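Local atomic coordinates of extracellular ligand-binding receptor (Rhodopseudomonas palustris, PDB entry 4F06), a protein that binds p-hydroxybenzoic acid, a lignin-derived aromatic compound, and probably delivers it in the periplasm to an ABC transporter for uptake. Residues F199-A204 / M228-V233; L250-Y255 / V340-V345; T122-T127 / G152-T157; A143-D148 / V174-S179. All blocks are in the same frame, centred on the assembly; numbering follows the deposited sequence.

Contact 1 (F199-A204 / M228-V233). With PHB (p-hydroxybenzoic acid), chain B.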
# COMPACT_ATOMS: atom_id res chain seq x y z
N PHE A 199 -14.31 8.55 -8.39
CA PHE A 199 -13.00 8.27 -7.81
C PHE A 199 -13.21 7.57 -6.49
O PHE A 199 -13.99 8.05 -5.66
CB PHE A 199 -12.17 9.55 -7.57
CG PHE A 199 -10.94 9.25 -6.78
CD1 PHE A 199 -9.88 8.53 -7.35
CD2 PHE A 199 -10.86 9.64 -5.45
CE1 PHE A 199 -8.75 8.19 -6.61
CE2 PHE A 199 -9.73 9.32 -4.70
CZ PHE A 199 -8.67 8.61 -5.28
N THR A 200 -12.55 6.43 -6.28
CA THR A 200 -12.73 5.67 -5.06
C THR A 200 -11.46 5.11 -4.47
O THR A 200 -10.49 4.77 -5.16
CB THR A 200 -13.79 4.55 -5.29
OG1 THR A 200 -14.18 3.96 -4.04
CG2 THR A 200 -13.21 3.47 -6.15
N PHE A 201 -11.49 5.01 -3.14
CA PHE A 201 -10.57 4.20 -2.37
C PHE A 201 -11.36 3.46 -1.28
O PHE A 201 -12.19 4.10 -0.59
CB PHE A 201 -9.53 5.07 -1.62
CG PHE A 201 -8.87 4.31 -0.48
CD1 PHE A 201 -7.87 3.35 -0.70
CD2 PHE A 201 -9.31 4.53 0.84
CE1 PHE A 201 -7.33 2.61 0.32
CE2 PHE A 201 -8.76 3.78 1.88
CZ PHE A 201 -7.78 2.83 1.64
N LEU A 202 -11.08 2.17 -1.13
CA LEU A 202 -11.43 1.40 0.06
C LEU A 202 -10.19 0.53 0.31
O LEU A 202 -9.45 0.24 -0.62
CB LEU A 202 -12.67 0.51 -0.15
CG LEU A 202 -13.90 1.16 -0.80
CD1 LEU A 202 -13.84 1.08 -2.32
CD2 LEU A 202 -15.14 0.46 -0.30
N PRO A 203 -9.96 0.04 1.53
CA PRO A 203 -8.79 -0.83 1.78
C PRO A 203 -8.96 -2.12 0.98
O PRO A 203 -10.07 -2.72 0.90
CB PRO A 203 -8.86 -1.10 3.29
CG PRO A 203 -10.31 -0.84 3.65
CD PRO A 203 -10.76 0.30 2.74
N ALA A 204 -7.86 -2.57 0.37
CA ALA A 204 -7.92 -3.79 -0.45
C ALA A 204 -8.38 -4.96 0.39
O ALA A 204 -7.94 -5.18 1.52
CB ALA A 204 -6.57 -4.04 -1.03
N MSE A 228 -12.26 5.58 -11.74
CA MSE A 228 -10.84 5.83 -11.44
C MSE A 228 -10.67 5.45 -9.97
O MSE A 228 -11.48 5.81 -9.09
CB MSE A 228 -10.48 7.30 -11.64
CG MSE A 228 -9.04 7.70 -11.21
SE MSE A 228 -7.65 6.78 -12.25
CE MSE A 228 -8.01 7.64 -13.74
N SER A 229 -9.64 4.69 -9.70
CA SER A 229 -9.39 4.27 -8.33
C SER A 229 -7.92 4.36 -8.05
O SER A 229 -7.11 4.47 -8.97
CB SER A 229 -9.89 2.85 -8.11
OG SER A 229 -9.17 1.91 -8.87
N THR A 230 -7.52 4.28 -6.78
CA THR A 230 -6.16 3.88 -6.50
C THR A 230 -6.11 2.35 -6.69
O THR A 230 -7.13 1.63 -6.69
CB THR A 230 -5.72 4.32 -5.12
OG1 THR A 230 -6.61 3.75 -4.14
CG2 THR A 230 -5.72 5.84 -4.99
N GLY A 231 -4.90 1.85 -6.80
CA GLY A 231 -4.71 0.41 -7.09
C GLY A 231 -5.17 -0.50 -5.96
O GLY A 231 -5.34 -1.70 -6.19
N ASP A 232 -5.44 0.04 -4.78
CA ASP A 232 -6.04 -0.72 -3.68
C ASP A 232 -7.31 -1.41 -4.13
O ASP A 232 -7.68 -2.44 -3.56
CB ASP A 232 -6.37 0.25 -2.55
CG ASP A 232 -5.15 1.05 -2.17
OD1 ASP A 232 -4.31 0.54 -1.42
OD2 ASP A 232 -5.00 2.17 -2.70
N VAL A 233 -8.01 -0.82 -5.09
CA VAL A 233 -9.36 -1.26 -5.44
C VAL A 233 -9.35 -2.41 -6.45
O VAL A 233 -10.38 -3.07 -6.63
CB VAL A 233 -10.17 -0.03 -5.89
CG1 VAL A 233 -11.59 -0.42 -6.30
CG2 VAL A 233 -10.18 1.05 -4.80
C1' PHB B . -4.56 1.84 5.47
O1' PHB B . -3.73 2.75 5.53
O2' PHB B . -5.35 1.56 6.44
C1 PHB B . -4.68 1.08 4.19
C2 PHB B . -4.29 1.68 2.97
C3 PHB B . -4.45 1.01 1.78
C4 PHB B . -5.02 -0.24 1.76
C5 PHB B . -5.42 -0.85 2.94
C6 PHB B . -5.27 -0.19 4.16
O4 PHB B . -5.24 -0.92 0.62

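Contact 2 (L250-Y255 / V340-V345)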
# COMPACT_ATOMS: atom_id res chain seq x y z
N LEU A 250 -9.73 1.85 -14.59
CA LEU A 250 -8.49 2.60 -14.48
C LEU A 250 -8.07 2.72 -13.01
O LEU A 250 -8.92 2.94 -12.12
CB LEU A 250 -8.65 4.01 -15.05
CG LEU A 250 -9.01 4.04 -16.54
CD1 LEU A 250 -9.37 5.45 -16.98
CD2 LEU A 250 -7.86 3.47 -17.38
N SER A 251 -6.77 2.65 -12.75
CA SER A 251 -6.27 2.90 -11.41
C SER A 251 -4.89 3.48 -11.46
O SER A 251 -4.13 3.21 -12.41
CB SER A 251 -6.27 1.59 -10.59
OG SER A 251 -5.40 0.61 -11.15
N THR A 252 -4.49 4.20 -10.41
CA THR A 252 -3.12 4.64 -10.26
C THR A 252 -2.50 3.90 -9.08
O THR A 252 -3.10 3.76 -8.02
CB THR A 252 -3.02 6.17 -10.10
OG1 THR A 252 -3.93 6.56 -9.07
CG2 THR A 252 -3.34 6.86 -11.43
N TYR A 253 -1.27 3.46 -9.25
CA TYR A 253 -0.62 2.73 -8.18
C TYR A 253 0.86 2.62 -8.45
O TYR A 253 1.33 2.70 -9.61
CB TYR A 253 -1.16 1.32 -8.04
CG TYR A 253 -1.37 0.79 -6.62
CD1 TYR A 253 -1.86 1.62 -5.58
CD2 TYR A 253 -1.23 -0.59 -6.33
CE1 TYR A 253 -2.17 1.12 -4.32
CE2 TYR A 253 -1.60 -1.11 -5.10
CZ TYR A 253 -2.07 -0.27 -4.11
OH TYR A 253 -2.42 -0.83 -2.89
N HIS A 254 1.60 2.37 -7.38
CA HIS A 254 3.06 2.27 -7.40
C HIS A 254 3.59 0.88 -7.78
O HIS A 254 4.77 0.72 -8.02
CB HIS A 254 3.60 2.68 -6.01
CG HIS A 254 3.01 1.80 -4.96
ND1 HIS A 254 1.66 1.80 -4.67
CD2 HIS A 254 3.59 0.78 -4.23
CE1 HIS A 254 1.41 0.81 -3.80
NE2 HIS A 254 2.58 0.19 -3.50
N TYR A 255 2.72 -0.13 -7.81
CA TYR A 255 3.17 -1.47 -8.15
C TYR A 255 2.09 -2.21 -8.90
O TYR A 255 0.93 -2.23 -8.48
CB TYR A 255 3.58 -2.29 -6.89
CG TYR A 255 4.09 -3.68 -7.26
CD1 TYR A 255 5.27 -3.83 -7.99
CD2 TYR A 255 3.35 -4.85 -6.97
CE1 TYR A 255 5.73 -5.08 -8.38
CE2 TYR A 255 3.84 -6.11 -7.34
CZ TYR A 255 5.00 -6.21 -8.08
OH TYR A 255 5.44 -7.46 -8.48
N VAL A 340 4.52 6.49 -9.87
CA VAL A 340 3.11 6.09 -9.82
C VAL A 340 2.67 5.83 -11.24
O VAL A 340 2.97 6.65 -12.13
CB VAL A 340 2.25 7.20 -9.13
CG1 VAL A 340 0.76 6.85 -9.20
CG2 VAL A 340 2.71 7.36 -7.67
N TYR A 341 2.03 4.70 -11.49
CA TYR A 341 1.67 4.33 -12.84
C TYR A 341 0.14 4.44 -13.01
O TYR A 341 -0.61 4.12 -12.09
CB TYR A 341 2.11 2.87 -13.14
CG TYR A 341 3.57 2.62 -12.88
CD1 TYR A 341 4.04 2.20 -11.61
CD2 TYR A 341 4.50 2.76 -13.92
CE1 TYR A 341 5.37 1.98 -11.37
CE2 TYR A 341 5.83 2.48 -13.68
CZ TYR A 341 6.28 2.09 -12.43
OH TYR A 341 7.62 1.84 -12.22
N LEU A 342 -0.28 4.83 -14.20
CA LEU A 342 -1.67 4.65 -14.62
C LEU A 342 -1.78 3.26 -15.20
O LEU A 342 -0.98 2.91 -16.09
CB LEU A 342 -2.07 5.71 -15.66
CG LEU A 342 -3.47 5.45 -16.27
CD1 LEU A 342 -4.58 5.63 -15.24
CD2 LEU A 342 -3.66 6.34 -17.49
N ARG A 343 -2.78 2.49 -14.75
CA ARG A 343 -3.02 1.14 -15.28
C ARG A 343 -4.46 1.03 -15.72
O ARG A 343 -5.33 1.78 -15.28
CB ARG A 343 -2.76 0.06 -14.22
CG ARG A 343 -1.42 0.22 -13.47
CD ARG A 343 -1.55 1.01 -12.16
NE ARG A 343 -2.56 0.42 -11.27
CZ ARG A 343 -2.37 -0.69 -10.54
NH1 ARG A 343 -1.17 -1.27 -10.43
NH2 ARG A 343 -3.42 -1.24 -9.93
N GLU A 344 -4.69 0.04 -16.57
CA GLU A 344 -6.05 -0.35 -16.98
C GLU A 344 -6.17 -1.85 -16.82
O GLU A 344 -5.22 -2.59 -17.18
CB GLU A 344 -6.28 0.04 -18.46
CG GLU A 344 -7.67 -0.31 -18.97
CD GLU A 344 -7.84 0.11 -20.44
OE1 GLU A 344 -7.09 0.97 -20.89
OE2 GLU A 344 -8.69 -0.43 -21.12
N VAL A 345 -7.31 -2.34 -16.34
CA VAL A 345 -7.50 -3.81 -16.29
C VAL A 345 -7.61 -4.31 -17.72
O VAL A 345 -8.45 -3.79 -18.49
CB VAL A 345 -8.76 -4.17 -15.48
CG1 VAL A 345 -8.97 -5.67 -15.50
CG2 VAL A 345 -8.65 -3.67 -14.00
O HOH W 1 1.43 -0.04 -11.09

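Contact 3 (T122-T127 / G152-T157)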
# COMPACT_ATOMS: atom_id res chain seq x y z
N THR A 122 1.81 6.36 -0.06
CA THR A 122 0.75 7.15 0.62
C THR A 122 -0.43 7.36 -0.30
O THR A 122 -0.36 7.22 -1.54
CB THR A 122 1.20 8.51 1.21
OG1 THR A 122 1.32 9.46 0.15
CG2 THR A 122 2.47 8.36 2.01
N MSE A 123 -1.57 7.67 0.30
CA MSE A 123 -2.75 7.96 -0.48
C MSE A 123 -2.58 9.19 -1.35
O MSE A 123 -2.94 9.20 -2.51
CB MSE A 123 -3.97 8.11 0.42
CG MSE A 123 -4.23 6.86 1.28
SE MSE A 123 -4.38 5.21 0.27
CE MSE A 123 -5.70 5.79 -1.01
N PHE A 124 -2.02 10.27 -0.79
CA PHE A 124 -1.74 11.43 -1.63
C PHE A 124 -0.82 11.12 -2.81
O PHE A 124 -1.01 11.62 -3.92
CB PHE A 124 -1.05 12.51 -0.77
CG PHE A 124 -1.99 13.54 -0.21
CD1 PHE A 124 -2.72 13.29 0.98
CD2 PHE A 124 -2.10 14.83 -0.78
CE1 PHE A 124 -3.56 14.28 1.49
CE2 PHE A 124 -2.95 15.79 -0.23
CZ PHE A 124 -3.68 15.51 0.90
N GLN A 125 0.19 10.29 -2.54
CA GLN A 125 1.16 9.93 -3.56
C GLN A 125 0.50 9.28 -4.79
O GLN A 125 0.80 9.65 -5.92
CB GLN A 125 2.18 8.98 -2.94
CG GLN A 125 3.37 8.61 -3.84
CD GLN A 125 4.37 7.82 -3.02
OE1 GLN A 125 3.99 6.87 -2.28
NE2 GLN A 125 5.63 8.19 -3.11
N ASN A 126 -0.43 8.35 -4.57
CA ASN A 126 -1.13 7.69 -5.67
C ASN A 126 -2.33 8.49 -6.17
O ASN A 126 -2.71 8.37 -7.35
CB ASN A 126 -1.60 6.28 -5.28
CG ASN A 126 -0.47 5.26 -5.17
OD1 ASN A 126 -0.48 4.35 -4.26
ND2 ASN A 126 0.45 5.35 -6.08
N THR A 127 -2.94 9.33 -5.32
CA THR A 127 -4.18 10.03 -5.71
C THR A 127 -3.93 11.27 -6.56
O THR A 127 -4.73 11.59 -7.45
CB THR A 127 -4.99 10.40 -4.46
OG1 THR A 127 -5.39 9.20 -3.81
CG2 THR A 127 -6.26 11.18 -4.83
N GLY A 152 -8.77 7.08 3.61
CA GLY A 152 -9.86 7.54 2.74
C GLY A 152 -10.00 9.05 2.76
O GLY A 152 -10.22 9.69 1.72
N ILE A 153 -9.90 9.63 3.96
CA ILE A 153 -9.98 11.09 4.12
C ILE A 153 -8.80 11.77 3.39
O ILE A 153 -9.01 12.74 2.67
CB ILE A 153 -10.02 11.45 5.61
CG1 ILE A 153 -11.35 10.93 6.21
CG2 ILE A 153 -9.94 12.98 5.76
CD1 ILE A 153 -11.43 10.90 7.73
N ASP A 154 -7.59 11.19 3.48
CA ASP A 154 -6.46 11.72 2.71
C ASP A 154 -6.77 11.65 1.20
O ASP A 154 -6.53 12.59 0.46
CB ASP A 154 -5.20 10.89 2.92
CG ASP A 154 -4.35 11.28 4.12
OD1 ASP A 154 -4.70 12.12 4.94
OD2 ASP A 154 -3.31 10.60 4.26
N ALA A 155 -7.28 10.52 0.72
CA ALA A 155 -7.56 10.36 -0.72
C ALA A 155 -8.59 11.38 -1.19
O ALA A 155 -8.45 11.98 -2.26
CB ALA A 155 -8.06 8.95 -1.05
N GLU A 156 -9.67 11.56 -0.40
CA GLU A 156 -10.68 12.55 -0.76
C GLU A 156 -10.06 13.95 -0.87
O GLU A 156 -10.33 14.68 -1.83
CB GLU A 156 -11.81 12.51 0.26
CG GLU A 156 -12.85 13.61 0.03
CD GLU A 156 -13.93 13.62 1.09
OE1 GLU A 156 -13.90 12.85 2.02
OE2 GLU A 156 -14.81 14.51 1.00
N THR A 157 -9.28 14.35 0.14
CA THR A 157 -8.68 15.70 0.19
C THR A 157 -7.74 15.87 -1.00
O THR A 157 -7.80 16.88 -1.72
CB THR A 157 -7.93 15.86 1.51
OG1 THR A 157 -8.87 15.71 2.57
CG2 THR A 157 -7.28 17.23 1.55
O HOH W 2 -1.74 10.15 2.05

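Contact 4 (A143-D148 / V174-S179)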
# COMPACT_ATOMS: atom_id res chain seq x y z
N ALA A 143 -17.81 12.00 -8.74
CA ALA A 143 -18.30 11.59 -7.43
C ALA A 143 -17.17 10.84 -6.73
O ALA A 143 -16.62 9.86 -7.27
CB ALA A 143 -19.50 10.64 -7.58
N ILE A 144 -16.80 11.34 -5.55
CA ILE A 144 -15.81 10.66 -4.71
C ILE A 144 -16.49 9.74 -3.72
O ILE A 144 -17.43 10.18 -3.06
CB ILE A 144 -14.92 11.68 -3.96
CG1 ILE A 144 -14.14 12.60 -4.94
CG2 ILE A 144 -14.01 10.98 -2.94
CD1 ILE A 144 -13.40 13.74 -4.25
N ALA A 145 -16.00 8.51 -3.59
CA ALA A 145 -16.53 7.60 -2.58
C ALA A 145 -15.31 6.98 -1.90
O ALA A 145 -14.51 6.29 -2.57
CB ALA A 145 -17.39 6.49 -3.21
N VAL A 146 -15.12 7.24 -0.60
CA VAL A 146 -13.97 6.71 0.09
C VAL A 146 -14.37 6.09 1.41
O VAL A 146 -15.35 6.55 2.04
CB VAL A 146 -12.91 7.81 0.40
CG1 VAL A 146 -12.32 8.35 -0.88
CG2 VAL A 146 -13.47 8.94 1.28
N SER A 147 -13.65 5.06 1.86
CA SER A 147 -13.90 4.52 3.21
C SER A 147 -13.63 5.64 4.23
O SER A 147 -12.65 6.39 4.13
CB SER A 147 -13.03 3.31 3.47
OG SER A 147 -13.39 2.29 2.57
N ASP A 148 -14.47 5.66 5.27
CA ASP A 148 -14.45 6.76 6.25
C ASP A 148 -13.45 6.50 7.37
O ASP A 148 -13.80 6.21 8.52
CB ASP A 148 -15.86 6.89 6.83
CG ASP A 148 -15.99 8.10 7.72
OD1 ASP A 148 -15.15 9.03 7.63
OD2 ASP A 148 -16.95 8.10 8.51
N VAL A 174 -18.73 11.01 -0.70
CA VAL A 174 -19.35 10.09 0.25
C VAL A 174 -18.25 9.42 1.07
O VAL A 174 -17.32 8.86 0.49
CB VAL A 174 -20.19 9.03 -0.50
CG1 VAL A 174 -20.82 8.05 0.47
CG2 VAL A 174 -21.26 9.72 -1.35
N ARG A 175 -18.34 9.51 2.40
CA ARG A 175 -17.45 8.76 3.26
C ARG A 175 -18.21 7.55 3.78
O ARG A 175 -19.19 7.70 4.52
CB ARG A 175 -16.97 9.64 4.42
CG ARG A 175 -16.07 10.79 3.95
CD ARG A 175 -15.63 11.64 5.14
NE ARG A 175 -14.73 12.72 4.73
CZ ARG A 175 -14.14 13.56 5.58
NH1 ARG A 175 -14.36 13.47 6.89
NH2 ARG A 175 -13.36 14.50 5.09
N MSE A 176 -17.79 6.37 3.33
CA MSE A 176 -18.54 5.12 3.56
C MSE A 176 -18.00 4.42 4.79
O MSE A 176 -16.81 4.16 4.87
CB MSE A 176 -18.35 4.18 2.36
CG MSE A 176 -18.83 4.77 1.01
SE MSE A 176 -18.43 3.62 -0.49
CE MSE A 176 -16.50 3.83 -0.50
N PRO A 177 -18.85 4.10 5.77
CA PRO A 177 -18.31 3.37 6.93
C PRO A 177 -17.53 2.13 6.50
O PRO A 177 -17.89 1.45 5.53
CB PRO A 177 -19.58 2.93 7.64
CG PRO A 177 -20.57 4.03 7.34
CD PRO A 177 -20.29 4.41 5.90
N LEU A 178 -16.47 1.81 7.23
CA LEU A 178 -15.66 0.60 6.97
C LEU A 178 -16.47 -0.68 6.94
O LEU A 178 -16.14 -1.61 6.18
CB LEU A 178 -14.51 0.46 7.98
CG LEU A 178 -13.26 1.24 7.63
CD1 LEU A 178 -12.33 1.26 8.84
CD2 LEU A 178 -12.59 0.69 6.38
N SER A 179 -17.56 -0.72 7.72
CA SER A 179 -18.38 -1.91 7.84
C SER A 179 -19.30 -2.06 6.64
O SER A 179 -20.00 -3.06 6.55
CB SER A 179 -19.20 -1.83 9.12
OG SER A 179 -20.00 -0.67 9.15
O HOH W 3 -15.97 1.51 3.22
O HOH W 4 -15.55 3.87 9.14
O HOH W 5 -15.50 11.42 8.65

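Contact 1 (F199-A204 / M228-V233)
F199 and T200 pair with M228 and S229 as neighbouring parallel strands, whose axes approach to 4.8 Å and run 25° apart. T200 carries both backbone bonds: its N donates to M228 O at 3.1 Å, and its O takes a weak bond from T230 N. Beyond F201 and T230 the strands part, and a 3-10 turn brings D232 back toward L202 and A204. On one face of the pair, the F199 ring, with CG anti to the backbone N (chi1 170°), leans across so that CD1 lies 4.0 Å from CG of M228, a selenomethionine, while the methyl CG2 of T230 comes to its edge. On the other face, T200 CG2 rests against S229 CB and V233 CG2, and T200 OG1 turns to A145 O. The carboxylate of D232 stands across the edge of the F201 ring, their planes 88° apart and D232 CG 3.7 Å from F201 CE1. T230 OG1 donates to the anti lone pair of D232 OD2 at 2.7 Å, which helps fix the carboxylate's rotation. D232 OD1, also bonded to Y253 OH, accepts the ligand hydroxyl O4 at 2.7 Å, and A204 N donates almost straight to that O4 at 3.1 Å. An alanine at D232 would probably leave the ligand hydroxyl without its acceptor and T230 OG1 without its mate. P203 CB and the F201 edge touch the ligand ring, forming part of the pocket at the C-terminal ends of two strands of a beta-alpha-beta unit, as in periplasmic binding proteins.

Contact 2 (L250-Y255 / V340-V345)
The guanidinium of R343 lies with one face over Y253 CB, which sits above its centre with CZ 3.4 Å away, and S251 OG lies in plane at its edge. The Y253 ring is tilted 59° to that guanidinium and presents its edge to R343 NH1, while H254 CE1 covers the centre of one ring face. A third flat group, the Y341 ring, turns its edge to two carbonyls, Y253 O and H254 O, with its CD1 3.4 Å from Y253 O. All of this decorates an antiparallel ladder, in which strand 336-348 is added beside 250-253, a strand whose other neighbour, 226-230, runs parallel to it. S251 with R343 and Y253 with Y341 are the hydrogen-bonded pairs; the bond from R343 N to S251 O measures 2.8 Å. The R343 chain bends at chi2 (94°) and chi3 (55°), and this folds its end back across the neighbouring strand. There NE donates to S251 OG at 2.8 Å and NH2 to the same oxygen at 3.0 Å. A leucine at R343 would remove both donors and would probably leave the buried S251 hydroxyl without these mates and Y253 CB without its flat cover. On the opposite face L250 CD2 packs 3.9 Å from E344 CB, and T252 CG2 meets L342 CD1 while its OG1 reaches N126 O. Y341 OH is held by R324 O. A water links the two strands, accepting from R343 NH1 at 3.0 Å and donating to Y253 O at 3.1 Å.

Contact 3 (T122-T127 / G152-T157)
M123, a selenomethionine, has CG anti to its carbonyl carbon (chi1 -58°) and bends again at both later torsions, which curls its end over so that CE rests 3.9 Å from A155 CB. F124 is turned off a staggered position (chi1 -96°), and this swings its ring out to D154 and T157. The segments belong to the first turns of helices 123-136 and 150-165, which pack side by side on one face of the sheet in this alpha/beta lobe, their axes 8.6 Å apart and inclined by 38°. The F124 and D154 side chains cross at about a right angle, with CE1 of F124 3.6 Å from D154 O and CZ 4.0 Å from T157 CG2. T127 OG1 turns back to bond M123 O, an acceptor it shares with its own N, and this leaves the methyl CG2 against A155 O at 3.5 Å. Beneath the pair, M123 and T127 also touch F201 and F199 of strand 197-201. A capping box of T122 and Q125 starts the first helix: Q125 N donates to T122 OG1, and T122 N to Q125 OE1. D154 OD2, bonded to S107 N, faces that helix start, whose N-H groups would be expected to favour its negative charge. One water links the two helices: it accepts from F124 N at 2.9 Å and donates to D154 OD2 at 2.7 Å.

Contact 4 (A143-D148 / V174-S179)
A145, V146 and S147 lie level with V174, R175 and M176 in parallel register, and four backbone hydrogen bonds, made by I144, V146 and D148 with V174 and M176, hold the strands together. V174 N donates to I144 O, V146 N to V174 O at 2.9 Å, M176 N to V146 O at 2.8 Å, and D148 N to M176 O, so the ladder runs on past the end of the first strand. Apolar contact comes mainly from M176, a selenomethionine whose chain is bent at chi3 (-69°). The bend lays CE against the backbone, 3.6 Å from V146 C, and 3.9 Å from A145 CB. Further along, L178 CD2 touches S147 CB, and on the face opposite A145 and V174, V146 CG2 lies alongside R175 CG. D148 and R175 meet at their charged ends through water: the extended R175 chain passes D148 with CD 3.6 Å from OD1, but NH1 stays 4.6 Å from that oxygen. A water in the guanidinium plane spans the gap, accepting from R175 NH1 and donating to D148 OD1, while R175 NE forms a salt bridge with E156 OE1. The pair forms the two strands of a beta-alpha-beta crossover through helix 150-165, with 169-176 at the sheet's margin, a unit common to Rossmann-like lobes.

How the contacts relate
From the N terminus, segment 122-127 comes first, then 143-148, 152-157 and 174-179, so contacts 3 and 4 cross: contact 3 closes at 152-157 while contact 4 is still open. Contacts 1 and 2 then follow in series, each closing its own loop; contact 2 spans the longest one, 84 residues. Contacts 4, 1 and 2 lie along one mixed sheet, strands 141-147 and 197-201 being neighbours, as are 226-230 and 250-253. Contact 3 lays two helices over it, with M123 against F201 of contact 1 and N126 against V340 of contact 2. Contacts 2 and 4, centres about 21 Å apart, do not touch, and contact 1 lies between them at the ligand.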